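Local coordinates for protein short chain dehydrogenase (Rhodopseudomonas palustris, PDB 3H7A) that is of unknown function but belongs to the short-chain dehydrogenase family, whose members are typically NAD(P)(H)-dependent oxidoreductases, at residues B[64-69]-B[111-116]; B[69-74]-B[119-124]; B[87-92]-B[137-142]. All blocks are in the same frame, centred on the assembly; numbering follows the deposited sequence. Where two conformers were deposited one is given.

Interaction 1 of 3, residues B[64-69]-B[111-116]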
loop_
_atom_site.group_PDB
_atom_site.type_symbol
_atom_site.label_atom_id
_atom_site.label_comp_id
_atom_site.label_asym_id
_atom_site.label_seq_id
_atom_site.Cartn_x
_atom_site.Cartn_y
_atom_site.Cartn_z
ATOM N N ASP B 64 7.934 -5.683 -32.731
ATOM C CA ASP B 64 8.083 -4.431 -32.023
ATOM C C ASP B 64 6.777 -4.152 -31.283
ATOM O O ASP B 64 5.785 -3.718 -31.874
ATOM C CB ASP B 64 8.435 -3.302 -32.989
ATOM C CG ASP B 64 8.641 -1.975 -32.286
ATOM O OD1 ASP B 64 8.972 -1.957 -31.079
ATOM O OD2 ASP B 64 8.476 -0.942 -32.956
ATOM N N ALA B 65 6.809 -4.378 -29.972
ATOM C CA ALA B 65 5.613 -4.355 -29.137
ATOM C C ALA B 65 4.960 -2.983 -29.010
ATOM O O ALA B 65 3.782 -2.903 -28.674
ATOM C CB ALA B 65 5.911 -4.953 -27.772
ATOM N N ARG B 66 5.699 -1.914 -29.320
ATOM C CA ARG B 66 5.112 -0.574 -29.427
ATOM C C ARG B 66 4.085 -0.490 -30.548
ATOM O O ARG B 66 3.175 0.329 -30.498
ATOM C CB ARG B 66 6.182 0.479 -29.682
ATOM C CG ARG B 66 7.194 0.626 -28.584
ATOM C CD ARG B 66 8.272 1.598 -28.994
ATOM N NE ARG B 66 9.056 1.081 -30.107
ATOM C CZ ARG B 66 10.289 1.472 -30.400
ATOM N NH1 ARG B 66 10.902 2.389 -29.655
ATOM N NH2 ARG B 66 10.916 0.931 -31.436
ATOM N N ASN B 67 4.249 -1.335 -31.564
ATOM C CA ASN B 67 3.395 -1.323 -32.744
ATOM C C ASN B 67 2.165 -2.215 -32.516
ATOM O O ASN B 67 2.262 -3.445 -32.518
ATOM C CB ASN B 67 4.225 -1.755 -33.965
ATOM C CG ASN B 67 3.546 -1.458 -35.303
ATOM O OD1 ASN B 67 2.330 -1.597 -35.470
ATOM N ND2 ASN B 67 4.355 -1.066 -36.278
ATOM N N GLU B 68 1.011 -1.580 -32.325
ATOM C CA GLU B 68 -0.229 -2.283 -31.975
ATOM C C GLU B 68 -0.717 -3.253 -33.047
ATOM O O GLU B 68 -1.399 -4.224 -32.737
ATOM C CB GLU B 68 -1.340 -1.294 -31.612
ATOM C CG GLU B 68 -1.713 -0.284 -32.700
ATOM C CD GLU B 68 -0.861 0.981 -32.682
ATOM O OE1 GLU B 68 0.186 1.010 -31.999
ATOM O OE2 GLU B 68 -1.249 1.947 -33.364
ATOM N N ASP B 69 -0.356 -2.980 -34.300
ATOM C CA ASP B 69 -0.738 -3.822 -35.424
ATOM C C ASP B 69 0.081 -5.100 -35.409
ATOM O O ASP B 69 -0.441 -6.171 -35.694
ATOM C CB ASP B 69 -0.558 -3.061 -36.739
ATOM C CG ASP B 69 -1.479 -1.849 -36.841
ATOM O OD1 ASP B 69 -2.638 -1.922 -36.369
ATOM O OD2 ASP B 69 -1.038 -0.817 -37.396
ATOM N N TRP B 111 6.745 4.824 -22.147
ATOM C CA TRP B 111 5.331 4.492 -22.092
ATOM C C TRP B 111 4.862 3.552 -23.226
ATOM O O TRP B 111 4.126 2.581 -22.975
ATOM C CB TRP B 111 4.493 5.757 -22.095
ATOM C CG TRP B 111 3.022 5.468 -22.143
ATOM C CD1 TRP B 111 2.224 5.107 -21.093
ATOM C CD2 TRP B 111 2.171 5.515 -23.298
ATOM N NE1 TRP B 111 0.930 4.917 -21.525
ATOM C CE2 TRP B 111 0.866 5.168 -22.868
ATOM C CE3 TRP B 111 2.384 5.821 -24.654
ATOM C CZ2 TRP B 111 -0.227 5.131 -23.739
ATOM C CZ3 TRP B 111 1.298 5.784 -25.524
ATOM C CH2 TRP B 111 0.005 5.440 -25.059
ATOM N N GLU B 112 5.283 3.833 -24.462
ATOM C CA GLU B 112 4.898 3.005 -25.616
ATOM C C GLU B 112 5.343 1.558 -25.448
ATOM O O GLU B 112 4.588 0.636 -25.740
ATOM C CB GLU B 112 5.463 3.554 -26.928
ATOM C CG GLU B 112 4.903 4.913 -27.354
ATOM C CD GLU B 112 5.529 5.439 -28.649
ATOM O OE1 GLU B 112 6.596 4.934 -29.086
ATOM O OE2 GLU B 112 4.939 6.367 -29.231
ATOM N N MET B 113 6.561 1.390 -24.944
ATOM C CA MET B 113 7.190 0.078 -24.805
ATOM C C MET B 113 6.668 -0.690 -23.578
ATOM O O MET B 113 6.304 -1.860 -23.687
ATOM C CB MET B 113 8.721 0.261 -24.749
ATOM C CG MET B 113 9.578 -1.005 -24.835
ATOM S SD MET B 113 10.126 -1.568 -26.478
ATOM C CE MET B 113 8.696 -2.462 -27.048
ATOM N N ALA B 114 6.631 -0.026 -22.421
ATOM C CA ALA B 114 6.361 -0.687 -21.133
ATOM C C ALA B 114 4.918 -0.658 -20.629
ATOM O O ALA B 114 4.585 -1.350 -19.672
ATOM C CB ALA B 114 7.285 -0.109 -20.061
ATOM N N CYS B 115 4.079 0.168 -21.237
ATOM C CA CYS B 115 2.728 0.341 -20.753
ATOM C C CYS B 115 1.670 0.151 -21.851
ATOM O O CYS B 115 0.777 -0.689 -21.721
ATOM C CB CYS B 115 2.570 1.714 -20.111
ATOM S SG CYS B 115 0.878 1.917 -19.487
ATOM N N TRP B 116 1.798 0.941 -22.918
ATOM C CA TRP B 116 0.943 0.880 -24.099
ATOM C C TRP B 116 0.990 -0.514 -24.692
ATOM O O TRP B 116 -0.037 -1.130 -24.922
ATOM C CB TRP B 116 1.411 1.921 -25.125
ATOM C CG TRP B 116 0.904 1.711 -26.536
ATOM C CD1 TRP B 116 1.628 1.288 -27.619
ATOM C CD2 TRP B 116 -0.435 1.923 -27.007
ATOM N NE1 TRP B 116 0.818 1.219 -28.732
ATOM C CE2 TRP B 116 -0.449 1.604 -28.383
ATOM C CE3 TRP B 116 -1.621 2.351 -26.399
ATOM C CZ2 TRP B 116 -1.604 1.697 -29.156
ATOM C CZ3 TRP B 116 -2.765 2.449 -27.168
ATOM C CH2 TRP B 116 -2.749 2.120 -28.536
#

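Interaction 2 of 3, residues B[69-74]-B[119-124]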
loop_
_atom_site.group_PDB
_atom_site.type_symbol
_atom_site.label_atom_id
_atom_site.label_comp_id
_atom_site.label_asym_id
_atom_site.label_seq_id
_atom_site.Cartn_x
_atom_site.Cartn_y
_atom_site.Cartn_z
ATOM N N ASP B 69 -0.356 -2.980 -34.300
ATOM C CA ASP B 69 -0.738 -3.822 -35.424
ATOM C C ASP B 69 0.081 -5.100 -35.409
ATOM O O ASP B 69 -0.441 -6.171 -35.694
ATOM C CB ASP B 69 -0.558 -3.061 -36.739
ATOM C CG ASP B 69 -1.479 -1.849 -36.841
ATOM O OD1 ASP B 69 -2.638 -1.922 -36.369
ATOM O OD2 ASP B 69 -1.038 -0.817 -37.396
ATOM N N GLU B 70 1.358 -4.970 -35.057
ATOM C CA GLU B 70 2.259 -6.101 -34.895
ATOM C C GLU B 70 1.890 -6.970 -33.690
ATOM O O GLU B 70 1.973 -8.197 -33.772
ATOM C CB GLU B 70 3.704 -5.621 -34.758
ATOM C CG GLU B 70 4.346 -5.122 -36.047
ATOM C CD GLU B 70 5.846 -4.815 -35.886
ATOM O OE1 GLU B 70 6.583 -5.634 -35.291
ATOM O OE2 GLU B 70 6.290 -3.751 -36.369
ATOM N N VAL B 71 1.504 -6.344 -32.575
ATOM C CA VAL B 71 1.066 -7.090 -31.378
ATOM C C VAL B 71 -0.177 -7.905 -31.701
ATOM O O VAL B 71 -0.239 -9.091 -31.398
ATOM C CB VAL B 71 0.777 -6.152 -30.153
ATOM C CG1 VAL B 71 0.031 -6.888 -29.043
ATOM C CG2 VAL B 71 2.060 -5.597 -29.604
ATOM N N THR B 72 -1.149 -7.256 -32.336
ATOM C CA THR B 72 -2.394 -7.901 -32.726
ATOM C C THR B 72 -2.132 -9.066 -33.695
ATOM O O THR B 72 -2.726 -10.140 -33.558
ATOM C CB THR B 72 -3.355 -6.850 -33.304
ATOM O OG1 THR B 72 -3.414 -5.744 -32.395
ATOM C CG2 THR B 72 -4.768 -7.400 -33.499
ATOM N N ALA B 73 -1.221 -8.870 -34.644
ATOM C CA ALA B 73 -0.923 -9.896 -35.639
ATOM C C ALA B 73 -0.170 -11.053 -35.020
ATOM O O ALA B 73 -0.413 -12.197 -35.381
ATOM C CB ALA B 73 -0.139 -9.313 -36.824
ATOM N N PHE B 74 0.732 -10.748 -34.090
ATOM C CA PHE B 74 1.455 -11.769 -33.314
ATOM C C PHE B 74 0.509 -12.687 -32.499
ATOM O O PHE B 74 0.662 -13.918 -32.490
ATOM C CB PHE B 74 2.482 -11.057 -32.413
ATOM C CG PHE B 74 3.320 -11.973 -31.550
ATOM C CD1 PHE B 74 4.505 -12.529 -32.042
ATOM C CD2 PHE B 74 2.965 -12.226 -30.221
ATOM C CE1 PHE B 74 5.292 -13.341 -31.236
ATOM C CE2 PHE B 74 3.744 -13.047 -29.413
ATOM C CZ PHE B 74 4.912 -13.600 -29.918
ATOM N N PHE B 119 -0.973 -2.856 -22.544
ATOM C CA PHE B 119 -2.412 -2.671 -22.716
ATOM C C PHE B 119 -2.910 -3.390 -23.966
ATOM O O PHE B 119 -3.944 -4.055 -23.925
ATOM C CB PHE B 119 -2.773 -1.183 -22.779
ATOM C CG PHE B 119 -4.150 -0.914 -23.361
ATOM C CD1 PHE B 119 -5.294 -1.227 -22.642
ATOM C CD2 PHE B 119 -4.281 -0.348 -24.623
ATOM C CE1 PHE B 119 -6.557 -0.985 -23.169
ATOM C CE2 PHE B 119 -5.538 -0.108 -25.169
ATOM C CZ PHE B 119 -6.678 -0.428 -24.438
ATOM N N VAL B 120 -2.175 -3.261 -25.067
ATOM C CA VAL B 120 -2.623 -3.822 -26.337
ATOM C C VAL B 120 -2.530 -5.333 -26.280
ATOM O O VAL B 120 -3.495 -6.019 -26.624
ATOM C CB VAL B 120 -1.882 -3.227 -27.556
ATOM C CG1 VAL B 120 -2.334 -3.896 -28.858
ATOM C CG2 VAL B 120 -2.133 -1.707 -27.631
ATOM N N SER B 121 -1.396 -5.839 -25.791
ATOM C CA SER B 121 -1.216 -7.274 -25.568
ATOM C C SER B 121 -2.278 -7.865 -24.668
ATOM O O SER B 121 -2.757 -8.974 -24.918
ATOM C CB SER B 121 0.132 -7.535 -24.927
ATOM O OG SER B 121 1.149 -7.064 -25.775
ATOM N N GLY B 122 -2.633 -7.135 -23.614
ATOM C CA GLY B 122 -3.617 -7.620 -22.671
ATOM C C GLY B 122 -4.992 -7.684 -23.300
ATOM O O GLY B 122 -5.649 -8.725 -23.252
ATOM N N ARG B 123 -5.414 -6.564 -23.886
ATOM C CA ARG B 123 -6.723 -6.442 -24.530
ATOM C C ARG B 123 -6.931 -7.458 -25.645
ATOM O O ARG B 123 -7.977 -8.117 -25.716
ATOM C CB ARG B 123 -6.917 -5.022 -25.086
ATOM C CG ARG B 123 -8.323 -4.774 -25.643
ATOM C CD ARG B 123 -8.380 -3.511 -26.495
ATOM N NE ARG B 123 -7.506 -3.596 -27.666
ATOM C CZ ARG B 123 -7.066 -2.551 -28.359
ATOM N NH1 ARG B 123 -7.418 -1.317 -28.006
ATOM N NH2 ARG B 123 -6.273 -2.738 -29.408
ATOM N N GLU B 124 -5.922 -7.605 -26.497
ATOM C CA GLU B 124 -6.005 -8.556 -27.599
ATOM C C GLU B 124 -5.934 -10.009 -27.141
ATOM O O GLU B 124 -6.617 -10.848 -27.714
ATOM C CB GLU B 124 -4.970 -8.240 -28.691
ATOM C CG GLU B 124 -5.192 -6.875 -29.367
ATOM C CD GLU B 124 -6.636 -6.659 -29.857
ATOM O OE1 GLU B 124 -7.146 -7.491 -30.646
ATOM O OE2 GLU B 124 -7.259 -5.650 -29.450
HETATM O O HOH W 1 -5.536 -4.154 -31.845
#

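Interaction 3 of 3, residues B[87-92]-B[137-142]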
loop_
_atom_site.group_PDB
_atom_site.type_symbol
_atom_site.label_atom_id
_atom_site.label_comp_id
_atom_site.label_asym_id
_atom_site.label_seq_id
_atom_site.Cartn_x
_atom_site.Cartn_y
_atom_site.Cartn_z
ATOM N N THR B 87 -0.597 -15.576 -22.107
ATOM C CA THR B 87 0.261 -14.494 -22.620
ATOM C C THR B 87 1.153 -14.001 -21.486
ATOM O O THR B 87 0.657 -13.712 -20.409
ATOM C CB THR B 87 -0.562 -13.302 -23.162
ATOM O OG1 THR B 87 -1.264 -13.711 -24.336
ATOM C CG2 THR B 87 0.340 -12.091 -23.527
ATOM N N ILE B 88 2.459 -13.926 -21.717
ATOM C CA ILE B 88 3.354 -13.349 -20.732
ATOM C C ILE B 88 3.989 -12.118 -21.351
ATOM O O ILE B 88 4.706 -12.209 -22.356
ATOM C CB ILE B 88 4.395 -14.363 -20.253
ATOM C CG1 ILE B 88 3.679 -15.522 -19.579
ATOM C CG2 ILE B 88 5.343 -13.727 -19.252
ATOM C CD1 ILE B 88 4.281 -16.824 -19.851
ATOM N N PHE B 89 3.666 -10.956 -20.781
ATOM C CA PHE B 89 4.191 -9.685 -21.251
ATOM C C PHE B 89 5.408 -9.282 -20.424
ATOM O O PHE B 89 5.293 -8.933 -19.251
ATOM C CB PHE B 89 3.128 -8.591 -21.193
ATOM C CG PHE B 89 3.610 -7.280 -21.720
ATOM C CD1 PHE B 89 3.658 -7.038 -23.094
ATOM C CD2 PHE B 89 4.075 -6.288 -20.841
ATOM C CE1 PHE B 89 4.118 -5.823 -23.599
ATOM C CE2 PHE B 89 4.555 -5.083 -21.328
ATOM C CZ PHE B 89 4.569 -4.839 -22.712
ATOM N N ASN B 90 6.568 -9.318 -21.061
ATOM C CA ASN B 90 7.836 -9.147 -20.375
ATOM C C ASN B 90 8.697 -8.125 -21.106
ATOM O O ASN B 90 9.730 -8.447 -21.669
ATOM C CB ASN B 90 8.542 -10.502 -20.293
ATOM C CG ASN B 90 9.849 -10.438 -19.536
ATOM O OD1 ASN B 90 9.866 -10.215 -18.326
ATOM N ND2 ASN B 90 10.959 -10.640 -20.250
ATOM N N VAL B 91 8.237 -6.885 -21.131
ATOM C CA VAL B 91 8.961 -5.838 -21.823
ATOM C C VAL B 91 9.412 -4.802 -20.795
ATOM O O VAL B 91 8.632 -3.953 -20.352
ATOM C CB VAL B 91 8.129 -5.229 -22.980
ATOM C CG1 VAL B 91 8.862 -4.107 -23.636
ATOM C CG2 VAL B 91 7.815 -6.281 -24.027
ATOM N N GLY B 92 10.680 -4.919 -20.401
ATOM C CA GLY B 92 11.321 -3.995 -19.467
ATOM C C GLY B 92 11.680 -2.696 -20.153
ATOM O O GLY B 92 11.177 -2.418 -21.247
ATOM N N ILE B 137 -3.153 -14.265 -18.283
ATOM C CA ILE B 137 -2.444 -13.100 -18.814
ATOM C C ILE B 137 -1.570 -12.513 -17.734
ATOM O O ILE B 137 -2.071 -11.908 -16.787
ATOM C CB ILE B 137 -3.398 -11.980 -19.287
ATOM C CG1 ILE B 137 -4.461 -12.533 -20.240
ATOM C CG2 ILE B 137 -2.584 -10.855 -19.924
ATOM C CD1 ILE B 137 -5.548 -11.557 -20.617
ATOM N N PHE B 138 -0.265 -12.686 -17.897
ATOM C CA PHE B 138 0.708 -12.348 -16.876
ATOM C C PHE B 138 1.535 -11.168 -17.340
ATOM O O PHE B 138 1.939 -11.110 -18.505
ATOM C CB PHE B 138 1.622 -13.554 -16.614
ATOM C CG PHE B 138 0.912 -14.757 -16.049
ATOM C CD1 PHE B 138 -0.326 -14.641 -15.426
ATOM C CD2 PHE B 138 1.511 -16.010 -16.096
ATOM C CE1 PHE B 138 -0.970 -15.739 -14.895
ATOM C CE2 PHE B 138 0.881 -17.116 -15.550
ATOM C CZ PHE B 138 -0.362 -16.979 -14.950
ATOM N N PHE B 139 1.787 -10.231 -16.425
ATOM C CA PHE B 139 2.561 -9.033 -16.707
ATOM C C PHE B 139 3.770 -8.983 -15.787
ATOM O O PHE B 139 3.628 -9.159 -14.581
ATOM C CB PHE B 139 1.705 -7.799 -16.441
ATOM C CG PHE B 139 0.535 -7.657 -17.376
ATOM C CD1 PHE B 139 0.709 -7.096 -18.641
ATOM C CD2 PHE B 139 -0.743 -8.055 -16.983
ATOM C CE1 PHE B 139 -0.372 -6.933 -19.523
ATOM C CE2 PHE B 139 -1.832 -7.896 -17.842
ATOM C CZ PHE B 139 -1.633 -7.329 -19.129
ATOM N N THR B 140 4.956 -8.744 -16.346
ATOM C CA THR B 140 6.163 -8.593 -15.530
ATOM C C THR B 140 6.312 -7.169 -15.021
ATOM O O THR B 140 6.500 -6.247 -15.811
ATOM C CB THR B 140 7.442 -8.966 -16.297
ATOM O OG1 THR B 140 7.331 -10.303 -16.803
ATOM C CG2 THR B 140 8.640 -8.901 -15.380
ATOM N N GLY B 141 6.266 -7.014 -13.698
ATOM C CA GLY B 141 6.438 -5.715 -13.041
ATOM C C GLY B 141 7.808 -5.567 -12.418
ATOM O O GLY B 141 8.635 -6.465 -12.515
ATOM N N ALA B 142 8.048 -4.428 -11.773
ATOM C CA ALA B 142 9.349 -4.136 -11.163
ATOM C C ALA B 142 9.043 -3.403 -9.878
ATOM O O ALA B 142 7.879 -3.092 -9.626
ATOM C CB ALA B 142 10.164 -3.228 -12.094
HETATM O O HOH W 2 6.551 -6.184 -18.663
#

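Interaction 1 of 3, residues B[64-69]-B[111-116]
Trp116 presents the NE1 edge of its indole to two oxygens of 64-69, and Arg66 O and the Glu68 side chain lie close to the ring plane. NE1 is 3.1 Å from Arg66 O and 3.3 Å from Glu68 OE1. Both hydrogen bonds are weak, as expected when one N-H is shared between acceptors on different bearings. The Glu68 carboxylate stands nearly perpendicular to the indole, at 88°, and its CD packs 3.7 Å from CZ2. With chi1 at 59°, CG of Glu68 is placed 4.1 Å from the same Trp116 CZ2.

The aliphatic part of Arg66 runs obliquely past the Glu112 side chain, CD being 3.7 Å from OE1. Their guanidinium and carboxylate planes are 89° apart, and NE stays 4.7 Å from OE1, too far for a salt bridge. Each has a nearer mate: Asp64 for Arg66, Arg108 for Glu112. Met113 was modelled in two conformers, so its packing on Ala65 and Arg66 holds for one of them.

The contact thus joins the turn leading from strand 57-62 into helix 68-81 to the N-terminal half of helix 104-132. At the start of 111-116, Trp111 stacks on Trp111 of the second subunit, consistent with the helical dimer interface of this family.

Interaction 2 of 3, residues B[69-74]-B[119-124]
The Glu124 carboxylate divides its two oxygens between different neighbours: OE1 comes 3.7 Å from the Thr72 methyl CG2, while OE2 accepts from Arg123. The Arg123 NE to Glu124 OE2 bond is 2.7 Å long and uses the anti lone pair of OE2, the one directed away from OE1. The carboxylate oxygen stands 21° out of the guanidinium plane, and NH2 adds a second, weak bond to the same atom. OE1 is also bridged to Arg127, and NH1 of Arg123 to Asp104 of the second subunit.

Between the helices the direct touches are apolar or mixed. Val71 CG1, anti to its backbone N (chi1 167°), meets Val120 CG1 at 3.8 Å and Ser121 OG at 3.5 Å. Thr72 OG1 rests 3.7 Å from Glu124 CG, and its side chain crosses that of Val120 at about a right angle. The segment axes approach to 9.4 Å and cross at -33°, and valine, threonine and serine side chains, with the stem of Glu124, make up the contact.

The hydroxyls are satisfied along their own helices, Thr72 OG1 with Glu68 O and Ser121 OG with Ala117 O. One water spans the gap, donating to Thr72 OG1 at 2.7 Å and accepting a weak bond from Arg123 NH2. An alanine in place of Glu124 would probably leave Arg123 and Arg127 without the carboxylate they share and open a gap beside Thr72.

The chemistry therefore implies an interface of van der Waals contacts, methyl against methyl and methyl or methylene against hydroxyl, with one water-mediated link, while its charged groups work mainly along helix 104-132 and toward the second subunit. The paired arginines would probably favour the ionised form of Glu124 despite its burial.

Interaction 3 of 3, residues B[87-92]-B[137-142]
Phe138 N donates to Thr87 O at 2.9 Å, and Phe89 N returns the pattern to Phe138 O, the pairing of neighbouring parallel strands in a Rossmann-fold sheet. A third bond, from Thr140 N to Phe89 O, carries the register to the end of strand 84-89. The first two are almost straight, with N-H...O angles of 178° and 175°, and the segment axes diverge by only 15°. Helix 104-132 links these strands, so they form a beta-alpha-beta crossover.

Side chains pack in matching pairs: Ile88 CG1 lies 4.1 Å from Phe138 CB on one face, and Phe89 CB 3.8 Å from Phe139 CD1 on the other. Phe89 CG is anti to its backbone N, and the ring leads away from the neighbouring strand to pack on Ala117 and Ser121 of helix 104-132 and Leu162 of helix 153-173. Phe139 meets Leu162 and Ala166, so both rings lie beneath the helices of that side. On the opposite face Phe138 makes an edge-to-face contact with His179.

Farther out, Ile88 bonds by its backbone to Ala11 and Ile13 of strand 9-13, and Ile137 to His179 of strand 178-185, which places the pair at the centre of the sheet. Asn90 ND2 donates to Gly14 O, consistent with the sheet-stabilising asparagine that follows this strand in the family. Asn90 OD1 lies 3.0 Å from Thr140 OG1; that hydroxyl is hydrogen-bonded to Tyr223 OH. Thr140 O accepts from Lys159 NZ, at a sequence position that matches the lysine of the family's YxxxK motif; the motif's tyrosine position holds a phenylalanine here, so no catalytic role follows. Where the strands part, a single water accepts from Val91 N at 3.1 Å and sits 2.9 Å from Thr140 O.

From the N terminus, the chain passes 64-69, 69-74 and 87-92 before reaching, in the same order, 111-116, 119-124 and 137-142. Every pair of contacts therefore crosses and none nests. Interactions 1 and 2 close loops of 41 and 44 residues, share Asp69, and tie the turn before helix 68-81, and then its first turns, to helix 104-132, with centres 9 Å apart. Interaction 3 closes another 44-residue loop, containing helix 104-132, within the central sheet. That helix rests on strand 84-89 and the loop after it: Ser121 OG of interaction 2 lies 3.7 Å from Phe89 CD1. The first two hold the helical layer together, the third the sheet, and the Phe89 packing joins the layers; interactions 1 and 2 also reach the second subunit.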